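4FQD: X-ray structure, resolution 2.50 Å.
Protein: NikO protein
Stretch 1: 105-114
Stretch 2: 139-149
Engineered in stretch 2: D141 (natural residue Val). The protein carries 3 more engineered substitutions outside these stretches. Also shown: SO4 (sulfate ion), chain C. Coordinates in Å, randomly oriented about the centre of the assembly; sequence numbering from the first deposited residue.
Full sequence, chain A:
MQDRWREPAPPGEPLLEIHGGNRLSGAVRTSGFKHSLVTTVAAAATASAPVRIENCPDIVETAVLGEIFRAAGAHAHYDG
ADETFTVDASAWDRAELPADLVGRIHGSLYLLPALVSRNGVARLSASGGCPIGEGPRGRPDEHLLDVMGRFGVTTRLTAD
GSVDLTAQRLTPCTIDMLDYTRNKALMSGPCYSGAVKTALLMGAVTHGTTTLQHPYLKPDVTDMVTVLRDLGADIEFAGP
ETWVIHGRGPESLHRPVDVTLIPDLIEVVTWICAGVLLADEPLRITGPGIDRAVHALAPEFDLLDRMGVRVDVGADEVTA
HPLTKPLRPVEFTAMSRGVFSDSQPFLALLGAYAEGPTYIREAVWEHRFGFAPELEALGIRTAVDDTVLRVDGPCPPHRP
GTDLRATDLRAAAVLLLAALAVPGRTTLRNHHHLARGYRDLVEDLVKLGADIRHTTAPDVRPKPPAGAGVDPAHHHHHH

Stretch 1 (105-114) IHGSLYLLPA
Stretch 2, residues 139-149: RPDEHLLDVMG

Two segments distant in sequence can be held together by side chains alone, and residues 105-114 and 139-149 of NikO protein illustrate the principle: 368 Å² is buried between them, both sides summed, without one direct hydrogen bond across the interface. The first segment begins extended at I105 (phi/psi -129/163), tightens into a 3-10 turn at 107-109, where L109 N bonds H106 O at 3.2 Å, and is helical by 112-114. The second leaves R139 and P140 (psi 144 and 157) for an α-helix from E142, with D141 at the N-cap position (-140/10); L145 N to D141 O (3.2 Å) and M148 N to L144 O (3.1 Å) set its pitch. The chains run in the same sense, with CA-CA spacings of 7.8 Å for H106-R139, 7.9 Å for L109-D141 and 7.7 Å for P113-M148.

L144 is the centrepiece. Its CB points toward the first segment, with chi1 between wells at -102° and chi2 p (51°). The branched end reaches two partners: CD2 lies 3.8 Å from L109 CB, and CD1 lies 4.4 Å from Y110 CE1. L109, itself m,t, also brings CD2 to 4.3 Å from OD2 of D141, an engineered residue whose carboxylate makes no capping bond. One turn beyond L144, M148 (m,t,m) extends its thioether so that CE meets L112 CD1 at 3.9 Å, L112 being m,t; these nonpolar groups gain by excluding solvent together.

At the other end, H106 (chi1 t, chi2 -99°) sets CD2 4.1 Å from CB of the poorly ordered R139. Polar linkage is indirect: a water lies 2.6 Å from Y110 OH and makes a weak 3.5 Å hydrogen bond with H143 NE2, joining the segments beside a sulfate ion.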

# COMPACT_ATOMS: atom_id res chain seq x y z
N ILE A 105 -30.74 -8.14 -8.50
CA ILE A 105 -29.36 -7.94 -8.91
C ILE A 105 -28.91 -6.49 -8.76
O ILE A 105 -29.74 -5.58 -8.63
CB ILE A 105 -29.13 -8.37 -10.37
CG1 ILE A 105 -30.07 -7.61 -11.31
CG2 ILE A 105 -29.32 -9.87 -10.52
CD1 ILE A 105 -29.85 -7.90 -12.77
N HIS A 106 -27.60 -6.28 -8.76
CA HIS A 106 -27.02 -4.95 -8.64
C HIS A 106 -26.92 -4.28 -10.01
O HIS A 106 -26.93 -3.06 -10.12
CB HIS A 106 -25.64 -5.05 -8.00
CG HIS A 106 -24.91 -3.74 -7.93
ND1 HIS A 106 -23.94 -3.39 -8.85
CD2 HIS A 106 -25.00 -2.71 -7.06
CE1 HIS A 106 -23.47 -2.19 -8.55
NE2 HIS A 106 -24.09 -1.76 -7.47
N GLY A 107 -26.82 -5.10 -11.06
CA GLY A 107 -26.64 -4.60 -12.41
C GLY A 107 -27.83 -3.84 -12.97
O GLY A 107 -27.71 -3.15 -13.98
N SER A 108 -28.98 -3.96 -12.31
CA SER A 108 -30.19 -3.28 -12.76
C SER A 108 -30.08 -1.77 -12.56
O SER A 108 -30.82 -1.00 -13.18
CB SER A 108 -31.41 -3.82 -12.02
OG SER A 108 -31.30 -3.59 -10.62
N LEU A 109 -29.16 -1.35 -11.70
CA LEU A 109 -28.95 0.06 -11.41
C LEU A 109 -28.50 0.84 -12.64
O LEU A 109 -28.78 2.03 -12.77
CB LEU A 109 -27.92 0.22 -10.29
CG LEU A 109 -28.37 -0.13 -8.88
CD1 LEU A 109 -27.21 -0.07 -7.90
CD2 LEU A 109 -29.49 0.80 -8.44
N TYR A 110 -27.80 0.16 -13.55
CA TYR A 110 -27.27 0.82 -14.74
C TYR A 110 -28.26 0.79 -15.90
O TYR A 110 -27.90 1.08 -17.04
CB TYR A 110 -25.93 0.20 -15.13
CG TYR A 110 -24.90 0.26 -14.02
CD1 TYR A 110 -24.32 1.46 -13.65
CD2 TYR A 110 -24.52 -0.89 -13.33
CE1 TYR A 110 -23.39 1.53 -12.64
CE2 TYR A 110 -23.59 -0.83 -12.31
CZ TYR A 110 -23.03 0.38 -11.97
OH TYR A 110 -22.10 0.44 -10.96
N LEU A 111 -29.50 0.44 -15.59
CA LEU A 111 -30.58 0.50 -16.57
C LEU A 111 -31.28 1.85 -16.46
O LEU A 111 -32.04 2.24 -17.35
CB LEU A 111 -31.59 -0.63 -16.33
CG LEU A 111 -31.09 -2.05 -16.58
CD1 LEU A 111 -32.14 -3.07 -16.17
CD2 LEU A 111 -30.70 -2.24 -18.03
N LEU A 112 -31.01 2.55 -15.37
CA LEU A 112 -31.59 3.87 -15.11
C LEU A 112 -31.37 4.91 -16.22
O LEU A 112 -32.31 5.65 -16.54
CB LEU A 112 -31.12 4.42 -13.76
CG LEU A 112 -31.61 3.67 -12.52
CD1 LEU A 112 -31.08 4.32 -11.25
CD2 LEU A 112 -33.13 3.60 -12.50
N PRO A 113 -30.15 5.00 -16.79
CA PRO A 113 -29.99 5.94 -17.90
C PRO A 113 -30.89 5.62 -19.09
O PRO A 113 -31.37 6.54 -19.75
CB PRO A 113 -28.52 5.75 -18.30
CG PRO A 113 -27.86 5.30 -17.05
CD PRO A 113 -28.86 4.43 -16.37
N ALA A 114 -31.12 4.34 -19.35
CA ALA A 114 -31.99 3.92 -20.44
C ALA A 114 -33.45 4.27 -20.13
O ALA A 114 -34.18 4.75 -21.00
CB ALA A 114 -31.85 2.43 -20.69
N ARG A 139 -25.66 -2.26 -1.86
CA ARG A 139 -24.68 -1.21 -2.16
C ARG A 139 -25.33 0.13 -2.50
O ARG A 139 -26.40 0.17 -3.11
CB ARG A 139 -23.74 -1.67 -3.28
CG ARG A 139 -22.42 -2.19 -2.76
CD ARG A 139 -21.82 -3.24 -3.68
NE ARG A 139 -20.63 -3.84 -3.08
CZ ARG A 139 -19.99 -4.90 -3.56
NH1 ARG A 139 -20.43 -5.51 -4.66
NH2 ARG A 139 -18.92 -5.36 -2.93
N PRO A 140 -24.69 1.23 -2.07
CA PRO A 140 -25.18 2.60 -2.24
C PRO A 140 -25.42 2.98 -3.70
O PRO A 140 -24.82 2.37 -4.59
CB PRO A 140 -24.04 3.45 -1.67
CG PRO A 140 -23.38 2.56 -0.68
CD PRO A 140 -23.46 1.19 -1.27
N ASP A 141 -26.27 3.97 -3.94
CA ASP A 141 -26.57 4.42 -5.30
C ASP A 141 -26.68 5.94 -5.35
O ASP A 141 -27.10 6.52 -6.35
CB ASP A 141 -27.88 3.80 -5.80
CG ASP A 141 -29.01 3.91 -4.79
OD1 ASP A 141 -28.93 4.76 -3.88
OD2 ASP A 141 -29.98 3.14 -4.91
N GLU A 142 -26.29 6.57 -4.25
CA GLU A 142 -26.38 8.00 -4.10
C GLU A 142 -25.47 8.73 -5.10
O GLU A 142 -25.84 9.78 -5.63
CB GLU A 142 -26.08 8.37 -2.64
CG GLU A 142 -25.94 9.84 -2.36
CD GLU A 142 -24.51 10.28 -2.49
OE1 GLU A 142 -23.62 9.41 -2.34
OE2 GLU A 142 -24.28 11.47 -2.75
N HIS A 143 -24.31 8.15 -5.38
CA HIS A 143 -23.39 8.70 -6.37
C HIS A 143 -23.94 8.61 -7.79
O HIS A 143 -23.65 9.45 -8.64
CB HIS A 143 -22.02 8.01 -6.30
CG HIS A 143 -22.07 6.54 -6.56
ND1 HIS A 143 -22.77 5.66 -5.75
CD2 HIS A 143 -21.50 5.78 -7.52
CE1 HIS A 143 -22.62 4.43 -6.21
NE2 HIS A 143 -21.85 4.48 -7.28
N LEU A 144 -24.73 7.57 -8.05
CA LEU A 144 -25.39 7.39 -9.34
C LEU A 144 -26.38 8.52 -9.59
O LEU A 144 -26.48 9.05 -10.70
CB LEU A 144 -26.12 6.05 -9.38
CG LEU A 144 -25.45 4.91 -10.15
CD1 LEU A 144 -24.01 4.72 -9.71
CD2 LEU A 144 -26.23 3.62 -9.98
N LEU A 145 -27.12 8.90 -8.55
CA LEU A 145 -28.12 9.95 -8.66
C LEU A 145 -27.47 11.31 -8.85
O LEU A 145 -28.03 12.19 -9.52
CB LEU A 145 -29.02 9.96 -7.42
CG LEU A 145 -29.78 8.67 -7.13
CD1 LEU A 145 -30.59 8.79 -5.85
CD2 LEU A 145 -30.67 8.30 -8.30
N ASP A 146 -26.29 11.49 -8.28
CA ASP A 146 -25.56 12.75 -8.41
C ASP A 146 -25.04 12.93 -9.84
O ASP A 146 -25.02 14.04 -10.36
CB ASP A 146 -24.40 12.82 -7.41
CG ASP A 146 -23.71 14.17 -7.42
OD1 ASP A 146 -22.81 14.37 -8.26
OD2 ASP A 146 -24.07 15.03 -6.59
N VAL A 147 -24.62 11.83 -10.45
CA VAL A 147 -24.13 11.86 -11.82
C VAL A 147 -25.26 12.22 -12.79
O VAL A 147 -25.13 13.14 -13.59
CB VAL A 147 -23.52 10.51 -12.24
CG1 VAL A 147 -23.25 10.49 -13.74
CG2 VAL A 147 -22.25 10.24 -11.46
N MET A 148 -26.36 11.48 -12.70
CA MET A 148 -27.53 11.75 -13.53
C MET A 148 -28.11 13.14 -13.26
O MET A 148 -28.70 13.75 -14.15
CB MET A 148 -28.61 10.68 -13.31
CG MET A 148 -28.30 9.35 -13.99
SD MET A 148 -29.56 8.09 -13.71
CE MET A 148 -29.29 7.72 -11.98
N GLY A 149 -27.92 13.62 -12.04
CA GLY A 149 -28.39 14.94 -11.66
C GLY A 149 -27.71 16.05 -12.43
O GLY A 149 -28.29 17.11 -12.66
S SO4 C . -19.58 -1.33 -9.62
O1 SO4 C . -19.49 -0.40 -10.75
O2 SO4 C . -20.65 -2.29 -9.87
O3 SO4 C . -18.31 -2.03 -9.48
O4 SO4 C . -19.87 -0.58 -8.40
O HOH W 1 -22.40 1.25 -8.46